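Local structure of NANS (YJHS), A 9-O-acetyl N-acetylneuraminic acid esterase (Escherichia coli O157:H7 EDL933, 3PT5) at residues C235-W240 with H248-I253; G142-R147 with Y164-S169; Y35-P40 with A297-E302; L262-F267 with L331-E336; R276-A281 with S315-G320. The protein is an SGNH-type esterase that probably removes the 9-O-acetyl group from 9-O-acetyl-N-acetylneuraminic acid, allowing the bacterium to grow on this host sialic acid. All blocks are in the same frame, centred on the assembly; numbering follows the deposited sequence.

Contact 1 of 5, residues C235-W240 with H248-I253; sequences CGDTTW and HAYEAI
Tyr250 reaches out from helix 247-253 and sets its phenol end against the carboxylate of Asp237, just beyond the end of strand 233-236. The two side chains meet at about a right angle, yet their flat groups are nearly coplanar, 27° apart, and OD1 lies at the ring edge close to its plane. Tyr250 OH donates to Asp237 OD1 over a short 2.6 Å, arriving on the syn side of the carboxylate but 24° out of its plane. With CG anti to the backbone N (chi1 174°), the tyrosine carries its ring across to the loop. Asp237 OD1 also receives a weak bond from the backbone N of Thr238; Lys243 pairs with OD2 in a salt bridge and bonds weakly to Tyr250 OH, which would favour the ionised carboxylate. Thr238 and Tyr250 run past each other in opposite directions, the threonine's methyl CG2 oblique to the ring and 3.9 Å from Tyr250 CE1, while its polar branch bonds to Glu192. Phe267 of the adjacent strand touches both Asp237 and Tyr250. A loop leaving the C-terminal end of a parallel strand, here tied to the second helix after it, is typical of alpha/beta folds such as the SGNH hydrolases.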
# COMPACT_ATOMS: atom_id res chain seq x y z
N CYS A 235 0.34 2.25 10.75
CA CYS A 235 -1.03 2.47 10.30
C CYS A 235 -1.18 3.92 9.87
O CYS A 235 -1.01 4.84 10.67
CB CYS A 235 -2.01 2.12 11.42
SG CYS A 235 -1.90 0.43 11.93
N GLY A 236 -1.46 4.14 8.59
CA GLY A 236 -1.51 5.48 8.06
C GLY A 236 -2.88 6.13 8.17
O GLY A 236 -3.92 5.47 8.20
N ASP A 237 -2.85 7.45 8.19
CA ASP A 237 -4.05 8.27 8.22
C ASP A 237 -4.79 8.26 6.86
O ASP A 237 -4.41 7.54 5.91
CB ASP A 237 -3.62 9.70 8.61
CG ASP A 237 -4.71 10.51 9.34
OD1 ASP A 237 -5.86 10.03 9.47
OD2 ASP A 237 -4.39 11.64 9.79
N THR A 238 -5.86 9.03 6.77
CA THR A 238 -6.64 9.12 5.54
C THR A 238 -6.74 10.59 5.11
O THR A 238 -6.13 11.47 5.75
CB THR A 238 -8.02 8.46 5.71
OG1 THR A 238 -8.70 8.43 4.44
CG2 THR A 238 -8.86 9.17 6.73
N THR A 239 -7.45 10.86 4.01
CA THR A 239 -7.55 12.23 3.48
C THR A 239 -8.55 13.09 4.22
O THR A 239 -9.40 12.58 4.97
CB THR A 239 -7.95 12.26 1.99
OG1 THR A 239 -9.37 12.09 1.88
CG2 THR A 239 -7.23 11.20 1.21
N TRP A 240 -8.49 14.39 3.94
CA TRP A 240 -9.34 15.34 4.62
C TRP A 240 -10.80 15.09 4.34
O TRP A 240 -11.64 15.40 5.19
CB TRP A 240 -8.98 16.77 4.21
CG TRP A 240 -9.14 17.13 2.76
CD1 TRP A 240 -8.14 17.18 1.80
CD2 TRP A 240 -10.33 17.59 2.11
NE1 TRP A 240 -8.66 17.62 0.59
CE2 TRP A 240 -10.00 17.89 0.76
CE3 TRP A 240 -11.67 17.79 2.53
CZ2 TRP A 240 -10.94 18.34 -0.17
CZ3 TRP A 240 -12.61 18.25 1.60
CH2 TRP A 240 -12.24 18.50 0.27
N HIS A 248 -17.12 11.36 13.67
CA HIS A 248 -17.40 10.43 14.76
C HIS A 248 -16.83 9.05 14.49
O HIS A 248 -16.15 8.47 15.34
CB HIS A 248 -18.91 10.33 15.02
CG HIS A 248 -19.24 9.71 16.33
ND1 HIS A 248 -19.66 8.40 16.46
CD2 HIS A 248 -19.21 10.22 17.59
CE1 HIS A 248 -19.86 8.13 17.74
NE2 HIS A 248 -19.60 9.22 18.44
N ALA A 249 -17.05 8.56 13.28
CA ALA A 249 -16.49 7.28 12.90
C ALA A 249 -14.96 7.36 12.79
O ALA A 249 -14.27 6.43 13.13
CB ALA A 249 -17.10 6.80 11.60
N TYR A 250 -14.43 8.47 12.28
CA TYR A 250 -12.98 8.63 12.19
C TYR A 250 -12.30 8.54 13.57
O TYR A 250 -11.27 7.86 13.74
CB TYR A 250 -12.66 9.95 11.45
CG TYR A 250 -11.21 10.24 11.45
CD1 TYR A 250 -10.36 9.64 10.51
CD2 TYR A 250 -10.66 11.07 12.42
CE1 TYR A 250 -8.99 9.88 10.55
CE2 TYR A 250 -9.28 11.32 12.46
CZ TYR A 250 -8.46 10.71 11.52
OH TYR A 250 -7.11 10.99 11.58
N GLU A 251 -12.91 9.18 14.56
CA GLU A 251 -12.41 9.16 15.92
C GLU A 251 -12.36 7.73 16.47
O GLU A 251 -11.38 7.35 17.11
CB GLU A 251 -13.32 10.05 16.79
CG GLU A 251 -12.99 10.02 18.27
CD GLU A 251 -13.40 11.30 19.00
OE1 GLU A 251 -14.58 11.73 18.89
OE2 GLU A 251 -12.52 11.86 19.70
N ALA A 252 -13.38 6.92 16.17
CA ALA A 252 -13.40 5.53 16.64
C ALA A 252 -12.38 4.67 15.91
O ALA A 252 -11.54 3.99 16.53
CB ALA A 252 -14.78 4.94 16.52
N ILE A 253 -12.42 4.74 14.58
CA ILE A 253 -11.61 3.85 13.78
C ILE A 253 -10.13 4.22 13.77
O ILE A 253 -9.26 3.39 14.07
CB ILE A 253 -12.18 3.72 12.36
CG1 ILE A 253 -13.56 3.05 12.46
CG2 ILE A 253 -11.19 2.97 11.42
CD1 ILE A 253 -14.32 2.82 11.15

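Contact 2 of 5, residues G142-R147 with Y164-S169; sequences GTYSER and YQDLVS
A single tyrosine laid along a helix makes this partly buried contact, which joins the short strand 144-145 of a two-stranded antiparallel sheet to helix 162-176. A chi1 of -175° directs the Tyr144 ring along the helix from Gln165 to Ser169, one turn further on. CB of Gln165 sits over one ring face in a CH-pi contact, 4.1 Å from the centroid and 15° off the normal. Farther out, Gln165 OE1 comes within 3.4 Å of Tyr144 CD2, the amide plane turned 46° from the ring, while NE2 bonds to the backbone O of Asp160. Asp166 CA approaches Tyr144 CE1 to 3.7 Å, and its OD2 lies at the ring edge, where it forms a salt bridge with Arg57 and accepts from Ala150 N. At the far end Tyr144 OH and Ser169 OG share a 2.6 Å hydrogen bond. Tyrosine suits the place because its face can pack on aliphatic carbon while its hydroxyl pairs with Ser169, probably fixing the ring's position along the helix.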
# COMPACT_ATOMS: atom_id res chain seq x y z
N GLY A 142 -15.30 -12.99 -1.60
CA GLY A 142 -14.48 -13.56 -2.67
C GLY A 142 -13.97 -14.95 -2.29
O GLY A 142 -14.50 -15.59 -1.39
N THR A 143 -12.93 -15.40 -2.97
CA THR A 143 -12.34 -16.71 -2.71
C THR A 143 -10.83 -16.58 -2.66
O THR A 143 -10.28 -15.54 -3.05
CB THR A 143 -12.76 -17.76 -3.79
OG1 THR A 143 -12.43 -17.26 -5.10
CG2 THR A 143 -14.25 -18.00 -3.72
N TYR A 144 -10.16 -17.62 -2.16
CA TYR A 144 -8.71 -17.66 -2.16
C TYR A 144 -8.24 -18.85 -2.99
O TYR A 144 -8.73 -19.95 -2.78
CB TYR A 144 -8.14 -17.75 -0.74
CG TYR A 144 -6.62 -17.68 -0.74
CD1 TYR A 144 -5.97 -16.46 -0.96
CD2 TYR A 144 -5.85 -18.82 -0.55
CE1 TYR A 144 -4.58 -16.39 -0.99
CE2 TYR A 144 -4.45 -18.75 -0.58
CZ TYR A 144 -3.83 -17.53 -0.80
OH TYR A 144 -2.46 -17.46 -0.83
N SER A 145 -7.31 -18.61 -3.91
CA SER A 145 -6.70 -19.65 -4.77
C SER A 145 -5.25 -19.84 -4.35
O SER A 145 -4.51 -18.86 -4.22
CB SER A 145 -6.78 -19.21 -6.24
OG SER A 145 -5.68 -19.69 -7.02
N GLU A 146 -4.84 -21.08 -4.11
CA GLU A 146 -3.46 -21.37 -3.68
C GLU A 146 -2.43 -20.90 -4.68
O GLU A 146 -1.36 -20.39 -4.30
CB GLU A 146 -3.29 -22.87 -3.42
CG GLU A 146 -4.16 -23.40 -2.30
CD GLU A 146 -3.92 -22.71 -0.97
OE1 GLU A 146 -2.73 -22.52 -0.59
OE2 GLU A 146 -4.93 -22.35 -0.30
N ARG A 147 -2.75 -21.08 -5.96
CA ARG A 147 -1.82 -20.81 -7.01
C ARG A 147 -1.81 -19.33 -7.38
O ARG A 147 -0.82 -18.85 -7.95
CB ARG A 147 -2.18 -21.66 -8.23
CG ARG A 147 -1.06 -21.77 -9.25
CD ARG A 147 -1.37 -22.75 -10.38
NE ARG A 147 -1.30 -24.15 -9.96
CZ ARG A 147 -0.18 -24.85 -9.80
NH1 ARG A 147 1.01 -24.28 -9.99
NH2 ARG A 147 -0.24 -26.12 -9.42
N TYR A 164 -7.34 -11.81 4.15
CA TYR A 164 -6.45 -12.15 5.26
C TYR A 164 -5.47 -13.26 4.86
O TYR A 164 -4.28 -13.18 5.15
CB TYR A 164 -7.22 -12.54 6.52
CG TYR A 164 -6.29 -13.05 7.60
CD1 TYR A 164 -5.64 -12.16 8.46
CD2 TYR A 164 -6.01 -14.42 7.73
CE1 TYR A 164 -4.76 -12.60 9.44
CE2 TYR A 164 -5.12 -14.88 8.71
CZ TYR A 164 -4.51 -13.96 9.56
OH TYR A 164 -3.61 -14.39 10.52
N GLN A 165 -5.99 -14.29 4.19
CA GLN A 165 -5.19 -15.43 3.75
C GLN A 165 -4.09 -15.01 2.81
O GLN A 165 -3.00 -15.55 2.86
CB GLN A 165 -6.09 -16.42 3.01
CG GLN A 165 -7.03 -17.16 3.92
CD GLN A 165 -7.90 -18.12 3.12
OE1 GLN A 165 -7.40 -19.06 2.48
NE2 GLN A 165 -9.21 -17.86 3.11
N ASP A 166 -4.41 -14.04 1.96
CA ASP A 166 -3.50 -13.49 0.96
C ASP A 166 -2.39 -12.70 1.68
O ASP A 166 -1.21 -12.85 1.37
CB ASP A 166 -4.33 -12.62 0.01
CG ASP A 166 -3.56 -12.15 -1.23
OD1 ASP A 166 -2.88 -11.11 -1.13
OD2 ASP A 166 -3.66 -12.79 -2.32
N LEU A 167 -2.79 -11.89 2.66
CA LEU A 167 -1.86 -11.14 3.50
C LEU A 167 -0.86 -12.05 4.22
O LEU A 167 0.35 -11.81 4.17
CB LEU A 167 -2.65 -10.31 4.50
CG LEU A 167 -1.91 -9.53 5.57
CD1 LEU A 167 -1.12 -8.40 4.94
CD2 LEU A 167 -2.89 -9.00 6.58
N VAL A 168 -1.37 -13.08 4.89
CA VAL A 168 -0.53 -14.02 5.65
C VAL A 168 0.31 -14.90 4.72
O VAL A 168 1.53 -15.02 4.90
CB VAL A 168 -1.39 -14.85 6.65
CG1 VAL A 168 -0.65 -16.14 7.12
CG2 VAL A 168 -1.73 -14.02 7.84
N SER A 169 -0.34 -15.45 3.70
CA SER A 169 0.31 -16.36 2.77
C SER A 169 1.44 -15.70 1.98
O SER A 169 2.52 -16.30 1.84
CB SER A 169 -0.73 -17.02 1.86
OG SER A 169 -0.32 -16.97 0.51

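Contact 3 of 5, residues Y35-P40 with A297-E302; sequences YGEGLP and AYRSPE
The backbone carbonyl of Glu37 receives the side chain of Arg299 through two donors. Arg299 NE gives the stronger bond, 2.8 Å to Glu37 O with an angle of 147° at the hydrogen; it arrives in the carbonyl plane on a lone pair, although the oxygen is tilted 16° from the guanidinium plane. NH1 of Arg299 adds a weak bond of 3.2 Å to Glu37 O. The same NH1 donates to a water, 2.8 Å away at the guanidinium edge, which in turn donates to Gly38 O. Thus one arginine gathers two successive carbonyls, the second through water, while its NH2 serves the backbone oxygens of Asn303 and Tyr89. The aliphatic parts of the two side chains pack together. Glu37 is extended beyond CG, and that atom stands 3.8 Å above one guanidinium face toward its rim; Glu37 CB is 3.7 Å from Arg299 CD. Carboxylate and guanidinium planes are only 20° apart, but the charged ends do not pair: Glu37 OE1 stays 4.8 Å from Arg299 NE and forms its salt bridge with Arg309, while OE2 bonds to Thr305. Arginine suits this buried place because its several N-H groups can serve several carbonyls from separate loops at once. The nearby carboxylate probably eases the burial of its charge without a direct ion pair, leaving main-chain oxygens to do most of the holding.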
# COMPACT_ATOMS: atom_id res chain seq x y z
N TYR A 35 -3.71 4.73 -6.14
CA TYR A 35 -4.87 5.54 -6.47
C TYR A 35 -4.49 6.99 -6.79
O TYR A 35 -5.35 7.80 -7.00
CB TYR A 35 -5.93 5.46 -5.39
CG TYR A 35 -6.93 4.32 -5.63
CD1 TYR A 35 -6.55 2.99 -5.41
CD2 TYR A 35 -8.23 4.57 -6.08
CE1 TYR A 35 -7.44 1.97 -5.59
CE2 TYR A 35 -9.13 3.54 -6.27
CZ TYR A 35 -8.72 2.23 -6.03
OH TYR A 35 -9.66 1.21 -6.22
N GLY A 36 -3.19 7.29 -6.87
CA GLY A 36 -2.77 8.60 -7.39
C GLY A 36 -3.07 8.72 -8.87
O GLY A 36 -2.66 7.86 -9.66
N GLU A 37 -3.80 9.78 -9.24
CA GLU A 37 -4.23 9.95 -10.65
C GLU A 37 -3.30 10.78 -11.53
O GLU A 37 -3.46 10.79 -12.76
CB GLU A 37 -5.67 10.49 -10.71
CG GLU A 37 -6.70 9.45 -10.38
CD GLU A 37 -8.10 10.04 -10.27
OE1 GLU A 37 -8.30 11.28 -10.39
OE2 GLU A 37 -9.01 9.23 -10.08
N GLY A 38 -2.35 11.51 -10.93
CA GLY A 38 -1.38 12.24 -11.70
C GLY A 38 -0.39 11.29 -12.39
O GLY A 38 -0.14 10.18 -11.93
N LEU A 39 0.18 11.79 -13.48
CA LEU A 39 1.04 11.02 -14.38
C LEU A 39 2.24 10.35 -13.68
O LEU A 39 2.91 10.99 -12.89
CB LEU A 39 1.56 11.98 -15.46
CG LEU A 39 2.20 11.36 -16.71
CD1 LEU A 39 1.19 10.47 -17.48
CD2 LEU A 39 2.72 12.48 -17.57
N PRO A 40 2.51 9.05 -13.97
CA PRO A 40 3.75 8.43 -13.48
C PRO A 40 4.97 9.08 -14.10
O PRO A 40 4.90 9.59 -15.22
CB PRO A 40 3.64 6.97 -13.99
CG PRO A 40 2.15 6.79 -14.32
CD PRO A 40 1.75 8.13 -14.84
N ALA A 297 -6.09 16.82 -12.89
CA ALA A 297 -7.05 17.73 -13.52
C ALA A 297 -7.39 17.27 -14.94
O ALA A 297 -8.46 17.59 -15.42
CB ALA A 297 -6.48 19.15 -13.55
N TYR A 298 -6.49 16.49 -15.55
CA TYR A 298 -6.67 16.03 -16.93
C TYR A 298 -7.56 14.81 -17.07
O TYR A 298 -7.97 14.44 -18.17
CB TYR A 298 -5.31 15.79 -17.62
CG TYR A 298 -4.62 17.08 -17.96
CD1 TYR A 298 -4.94 17.75 -19.15
CD2 TYR A 298 -3.69 17.65 -17.11
CE1 TYR A 298 -4.35 18.93 -19.49
CE2 TYR A 298 -3.06 18.89 -17.45
CZ TYR A 298 -3.43 19.51 -18.65
OH TYR A 298 -2.87 20.70 -19.06
N ARG A 299 -7.87 14.16 -15.94
CA ARG A 299 -8.74 12.99 -15.96
C ARG A 299 -10.22 13.35 -16.04
O ARG A 299 -10.63 14.46 -15.70
CB ARG A 299 -8.48 12.08 -14.75
CG ARG A 299 -7.08 11.49 -14.77
CD ARG A 299 -7.04 10.12 -14.16
NE ARG A 299 -5.69 9.59 -14.04
CZ ARG A 299 -5.38 8.28 -14.11
NH1 ARG A 299 -4.14 7.85 -13.95
NH2 ARG A 299 -6.34 7.40 -14.36
N SER A 300 -11.01 12.37 -16.46
CA SER A 300 -12.43 12.56 -16.78
C SER A 300 -13.13 11.27 -16.33
O SER A 300 -12.46 10.29 -16.04
CB SER A 300 -12.59 12.75 -18.29
OG SER A 300 -11.94 13.93 -18.73
N PRO A 301 -14.48 11.26 -16.26
CA PRO A 301 -15.14 10.02 -15.81
C PRO A 301 -14.74 8.77 -16.60
O PRO A 301 -14.68 7.69 -16.04
CB PRO A 301 -16.63 10.34 -15.96
CG PRO A 301 -16.69 11.86 -15.74
CD PRO A 301 -15.42 12.40 -16.36
N GLU A 302 -14.42 8.93 -17.88
CA GLU A 302 -13.99 7.82 -18.74
C GLU A 302 -12.61 7.23 -18.38
O GLU A 302 -12.24 6.18 -18.90
CB GLU A 302 -13.98 8.28 -20.19
CG GLU A 302 -12.96 9.40 -20.42
CD GLU A 302 -13.22 10.19 -21.67
OE1 GLU A 302 -13.25 9.57 -22.76
OE2 GLU A 302 -13.37 11.43 -21.54
O HOH W 1 -1.47 8.31 -13.47

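Contact 4 of 5, residues L262-F267 with L331-E336; sequences LANIIF and LQFWRE
Two side chains of the 262-267 segment, Asn264 and Ile266, pack against the one ring of Phe333, and no hydrogen bond passes between the segments. The polar-to-aromatic part is made by Asn264. Its OD1 lies at the ring edge, near the ring plane and 3.5 Å from Phe333 CE1, so the carbonyl oxygen meets the slightly positive rim of hydrogens. The amide stands almost upright to the ring, the planes 86° apart. The other arm of the amide, ND2, bonds to the backbone O of Asp230. Asn264 has a positive phi of 64°, a backbone shape asparagine tolerates better than most residues. The apolar part belongs to Ile266, whose CD1 comes within 3.8 Å of Phe333 CD1, the two side chains crossing at about a right angle. A chi1 of 179° swings the ring of Phe333 clear of the helix toward the sheet; Arg337 makes a cation-pi contact with it. Phe333 also touches Phe234 and Pro232, so the last turn of helix 315-335 packs on one face of the main sheet near its border, where strand 265-268 is outermost and 233-236 its neighbour, while Ile265 touches helix 203-218.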
# COMPACT_ATOMS: atom_id res chain seq x y z
N LEU A 262 -2.92 -3.24 21.63
CA LEU A 262 -1.83 -4.10 21.19
C LEU A 262 -0.48 -3.37 21.08
O LEU A 262 -0.43 -2.15 20.86
CB LEU A 262 -2.16 -4.72 19.83
CG LEU A 262 -3.43 -5.56 19.74
CD1 LEU A 262 -3.76 -5.96 18.30
CD2 LEU A 262 -3.31 -6.79 20.64
N ALA A 263 0.60 -4.12 21.25
CA ALA A 263 1.94 -3.56 21.14
C ALA A 263 2.26 -3.22 19.68
O ALA A 263 1.80 -3.90 18.75
CB ALA A 263 2.97 -4.57 21.68
N ASN A 264 3.06 -2.17 19.49
CA ASN A 264 3.69 -1.88 18.21
C ASN A 264 2.69 -1.57 17.11
O ASN A 264 2.84 -2.02 15.98
CB ASN A 264 4.65 -3.00 17.81
CG ASN A 264 5.80 -3.14 18.80
OD1 ASN A 264 6.17 -2.18 19.48
ND2 ASN A 264 6.36 -4.34 18.88
N ILE A 265 1.71 -0.76 17.46
CA ILE A 265 0.79 -0.23 16.48
C ILE A 265 1.17 1.23 16.38
O ILE A 265 0.99 1.99 17.35
CB ILE A 265 -0.70 -0.43 16.88
CG1 ILE A 265 -1.00 -1.92 17.19
CG2 ILE A 265 -1.66 0.17 15.81
CD1 ILE A 265 -0.94 -2.89 15.99
N ILE A 266 1.71 1.63 15.23
CA ILE A 266 2.31 2.96 15.11
C ILE A 266 1.51 3.79 14.10
O ILE A 266 1.46 3.46 12.92
CB ILE A 266 3.79 2.87 14.71
CG1 ILE A 266 4.58 2.07 15.76
CG2 ILE A 266 4.43 4.25 14.57
CD1 ILE A 266 4.91 0.71 15.30
N PHE A 267 0.89 4.86 14.61
CA PHE A 267 0.09 5.75 13.78
C PHE A 267 0.98 6.69 12.98
O PHE A 267 1.86 7.39 13.52
CB PHE A 267 -0.88 6.56 14.63
CG PHE A 267 -1.80 7.43 13.83
CD1 PHE A 267 -2.72 6.87 12.93
CD2 PHE A 267 -1.79 8.80 14.02
CE1 PHE A 267 -3.60 7.73 12.21
CE2 PHE A 267 -2.64 9.63 13.29
CZ PHE A 267 -3.55 9.10 12.42
N LEU A 331 12.17 3.77 10.19
CA LEU A 331 13.56 3.96 10.66
C LEU A 331 13.60 4.17 12.16
O LEU A 331 14.42 3.57 12.86
CB LEU A 331 14.24 5.13 9.94
CG LEU A 331 14.47 4.99 8.42
CD1 LEU A 331 14.97 6.33 7.87
CD2 LEU A 331 15.46 3.87 8.08
N GLN A 332 12.71 5.02 12.66
CA GLN A 332 12.62 5.27 14.09
C GLN A 332 12.33 3.99 14.87
O GLN A 332 12.99 3.71 15.87
CB GLN A 332 11.57 6.31 14.40
CG GLN A 332 11.57 6.67 15.88
CD GLN A 332 10.63 7.79 16.20
OE1 GLN A 332 10.16 7.90 17.34
NE2 GLN A 332 10.35 8.64 15.23
N PHE A 333 11.35 3.20 14.42
CA PHE A 333 11.00 2.00 15.15
C PHE A 333 12.20 1.08 15.27
O PHE A 333 12.54 0.59 16.36
CB PHE A 333 9.87 1.23 14.46
CG PHE A 333 9.50 -0.01 15.17
CD1 PHE A 333 8.57 0.02 16.22
CD2 PHE A 333 10.10 -1.22 14.85
CE1 PHE A 333 8.26 -1.13 16.92
CE2 PHE A 333 9.79 -2.39 15.56
CZ PHE A 333 8.86 -2.33 16.59
N TRP A 334 12.87 0.85 14.15
CA TRP A 334 13.96 -0.10 14.10
C TRP A 334 15.23 0.38 14.81
O TRP A 334 16.01 -0.44 15.28
CB TRP A 334 14.17 -0.60 12.68
CG TRP A 334 13.04 -1.54 12.33
CD1 TRP A 334 12.03 -1.33 11.44
CD2 TRP A 334 12.76 -2.81 12.96
NE1 TRP A 334 11.15 -2.41 11.44
CE2 TRP A 334 11.57 -3.32 12.38
CE3 TRP A 334 13.41 -3.56 13.97
CZ2 TRP A 334 11.03 -4.57 12.75
CZ3 TRP A 334 12.87 -4.78 14.35
CH2 TRP A 334 11.69 -5.29 13.72
N ARG A 335 15.38 1.70 14.94
CA ARG A 335 16.52 2.32 15.65
C ARG A 335 16.33 2.44 17.16
O ARG A 335 17.31 2.62 17.90
CB ARG A 335 16.82 3.70 15.08
CG ARG A 335 17.61 3.71 13.78
CD ARG A 335 17.59 5.09 13.19
NE ARG A 335 18.51 5.24 12.07
CZ ARG A 335 18.40 6.19 11.14
NH1 ARG A 335 17.39 7.06 11.17
NH2 ARG A 335 19.29 6.24 10.16
N GLU A 336 15.09 2.42 17.63
CA GLU A 336 14.82 2.67 19.04
C GLU A 336 14.84 1.37 19.85
O GLU A 336 14.54 1.38 21.04
CB GLU A 336 13.48 3.42 19.23
CG GLU A 336 12.27 2.56 19.01
CD GLU A 336 10.98 3.36 18.87
OE1 GLU A 336 11.04 4.61 19.03
OE2 GLU A 336 9.92 2.73 18.59

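Contact 5 of 5, residues R276-A281 with S315-G320; sequences RGLTNA and SAARRG
Leu278 adopts a positive phi of 84°, which turns the loop so that its carbonyl and its CB both come up against Ala317 on helix 315-335. With CG anti to the carbonyl carbon (chi1 -58°), the leucine brings CD2 to 4.0 Å from Ala317 CB, its own CB lying 3.9 Å from that methyl. Leu278 O is nearer still, 3.5 Å from Ala317 CB. Alanine suits a place where loop and helix backbones approach closely, the two CA atoms being only 5.4 Å apart. Backbone bonds of Leu278 with Ser314 and of Asn280 with His312 hold the loop beside the residues leading into the helix. Two residues on from Leu278, a water makes the polar link: it donates to Asn280 OD1 at 2.7 Å and accepts from Ser315 N at 2.8 Å, giving an N-H of the first helical turn its acceptor. Asn280 ND2 also donates to Tyr35 O, and Ser315 OG bonds to Gly38 O, so both reach on to the 35-40 loop. Just before Asn280, Thr279 OG1 accepts from Ala281 N at 3.0 Å. That bond defines an ST turn, within a loop docked on the start of a helix.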
# COMPACT_ATOMS: atom_id res chain seq x y z
N ARG A 276 -6.51 20.81 4.44
CA ARG A 276 -6.90 20.12 3.20
C ARG A 276 -5.64 19.92 2.38
O ARG A 276 -4.54 19.95 2.94
CB ARG A 276 -8.00 20.88 2.46
CG ARG A 276 -9.31 20.86 3.24
CD ARG A 276 -10.45 21.37 2.41
NE ARG A 276 -11.72 21.26 3.11
CZ ARG A 276 -12.89 21.61 2.57
NH1 ARG A 276 -12.94 22.11 1.33
NH2 ARG A 276 -14.02 21.47 3.26
N GLY A 277 -5.77 19.65 1.09
CA GLY A 277 -4.59 19.38 0.30
C GLY A 277 -4.28 17.89 0.22
O GLY A 277 -4.84 17.07 0.96
N LEU A 278 -3.41 17.57 -0.74
CA LEU A 278 -2.76 16.25 -0.91
C LEU A 278 -3.57 15.21 -1.67
O LEU A 278 -3.18 14.03 -1.71
CB LEU A 278 -2.26 15.64 0.41
CG LEU A 278 -1.26 16.45 1.24
CD1 LEU A 278 -0.76 15.60 2.39
CD2 LEU A 278 -0.09 16.92 0.36
N THR A 279 -4.71 15.61 -2.19
CA THR A 279 -5.58 14.63 -2.83
C THR A 279 -5.63 14.79 -4.35
O THR A 279 -5.09 15.75 -4.91
CB THR A 279 -7.05 14.72 -2.33
OG1 THR A 279 -7.68 15.92 -2.85
CG2 THR A 279 -7.08 14.71 -0.79
N ASN A 280 -6.36 13.87 -4.99
CA ASN A 280 -6.67 13.99 -6.41
C ASN A 280 -7.64 15.12 -6.77
O ASN A 280 -7.93 15.32 -7.96
CB ASN A 280 -7.24 12.67 -6.95
CG ASN A 280 -6.20 11.59 -7.08
OD1 ASN A 280 -5.03 11.85 -7.40
ND2 ASN A 280 -6.64 10.33 -6.88
N ALA A 281 -8.16 15.88 -5.80
CA ALA A 281 -8.96 17.06 -6.15
C ALA A 281 -8.10 17.92 -7.10
O ALA A 281 -6.95 18.19 -6.79
CB ALA A 281 -9.30 17.85 -4.92
N SER A 315 -0.77 11.49 -6.62
CA SER A 315 0.52 10.89 -6.96
C SER A 315 1.68 11.65 -6.30
O SER A 315 2.60 11.04 -5.77
CB SER A 315 0.69 10.88 -8.48
OG SER A 315 -0.38 10.17 -9.07
N ALA A 316 1.60 12.98 -6.35
CA ALA A 316 2.59 13.87 -5.75
C ALA A 316 2.71 13.63 -4.24
O ALA A 316 3.80 13.57 -3.73
CB ALA A 316 2.20 15.31 -6.02
N ALA A 317 1.57 13.54 -3.54
CA ALA A 317 1.63 13.28 -2.08
C ALA A 317 2.26 11.94 -1.77
O ALA A 317 2.96 11.78 -0.77
CB ALA A 317 0.24 13.33 -1.47
N ARG A 318 2.00 10.97 -2.62
CA ARG A 318 2.52 9.63 -2.37
C ARG A 318 4.04 9.60 -2.54
O ARG A 318 4.74 9.05 -1.70
CB ARG A 318 1.82 8.65 -3.30
CG ARG A 318 0.36 8.51 -2.88
CD ARG A 318 -0.40 7.67 -3.88
NE ARG A 318 -1.86 7.86 -3.78
CZ ARG A 318 -2.66 7.19 -2.98
NH1 ARG A 318 -2.14 6.29 -2.15
NH2 ARG A 318 -3.99 7.44 -2.99
N ARG A 319 4.54 10.27 -3.58
CA ARG A 319 5.99 10.46 -3.79
C ARG A 319 6.68 11.29 -2.74
O ARG A 319 7.90 11.18 -2.55
CB ARG A 319 6.26 11.18 -5.12
CG ARG A 319 5.97 10.37 -6.33
CD ARG A 319 6.09 11.24 -7.56
NE ARG A 319 5.48 10.56 -8.69
CZ ARG A 319 4.59 11.10 -9.50
NH1 ARG A 319 4.21 12.37 -9.32
NH2 ARG A 319 4.10 10.37 -10.48
N GLY A 320 5.92 12.16 -2.09
CA GLY A 320 6.48 13.08 -1.12
C GLY A 320 6.16 12.73 0.33
O GLY A 320 6.71 11.79 0.89
O HOH W 2 -2.65 12.73 -8.36

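Contacts 1, 3 and 5 are buried, whereas contacts 2 and 4 are only partly so. Contacts 3 and 5 are neighbours, centres about 12 Å apart, and join loops to one another and to the start of helix 315-335, through an arginine on carbonyls in contact 3, and a small apolar patch and a water bridge in contact 5. Contact 4 uses the other end of that helix and depends on an aromatic ring without cross-segment hydrogen bonds. Contacts 1 and 4 touch through the adjoining strands 233-236 and 265-268 of the main sheet. Contact 2 stands apart, about 31 Å from contact 5 between centres. It shares with contact 1 a tyrosine hydroxyl bond, but to a serine instead of a carboxylate.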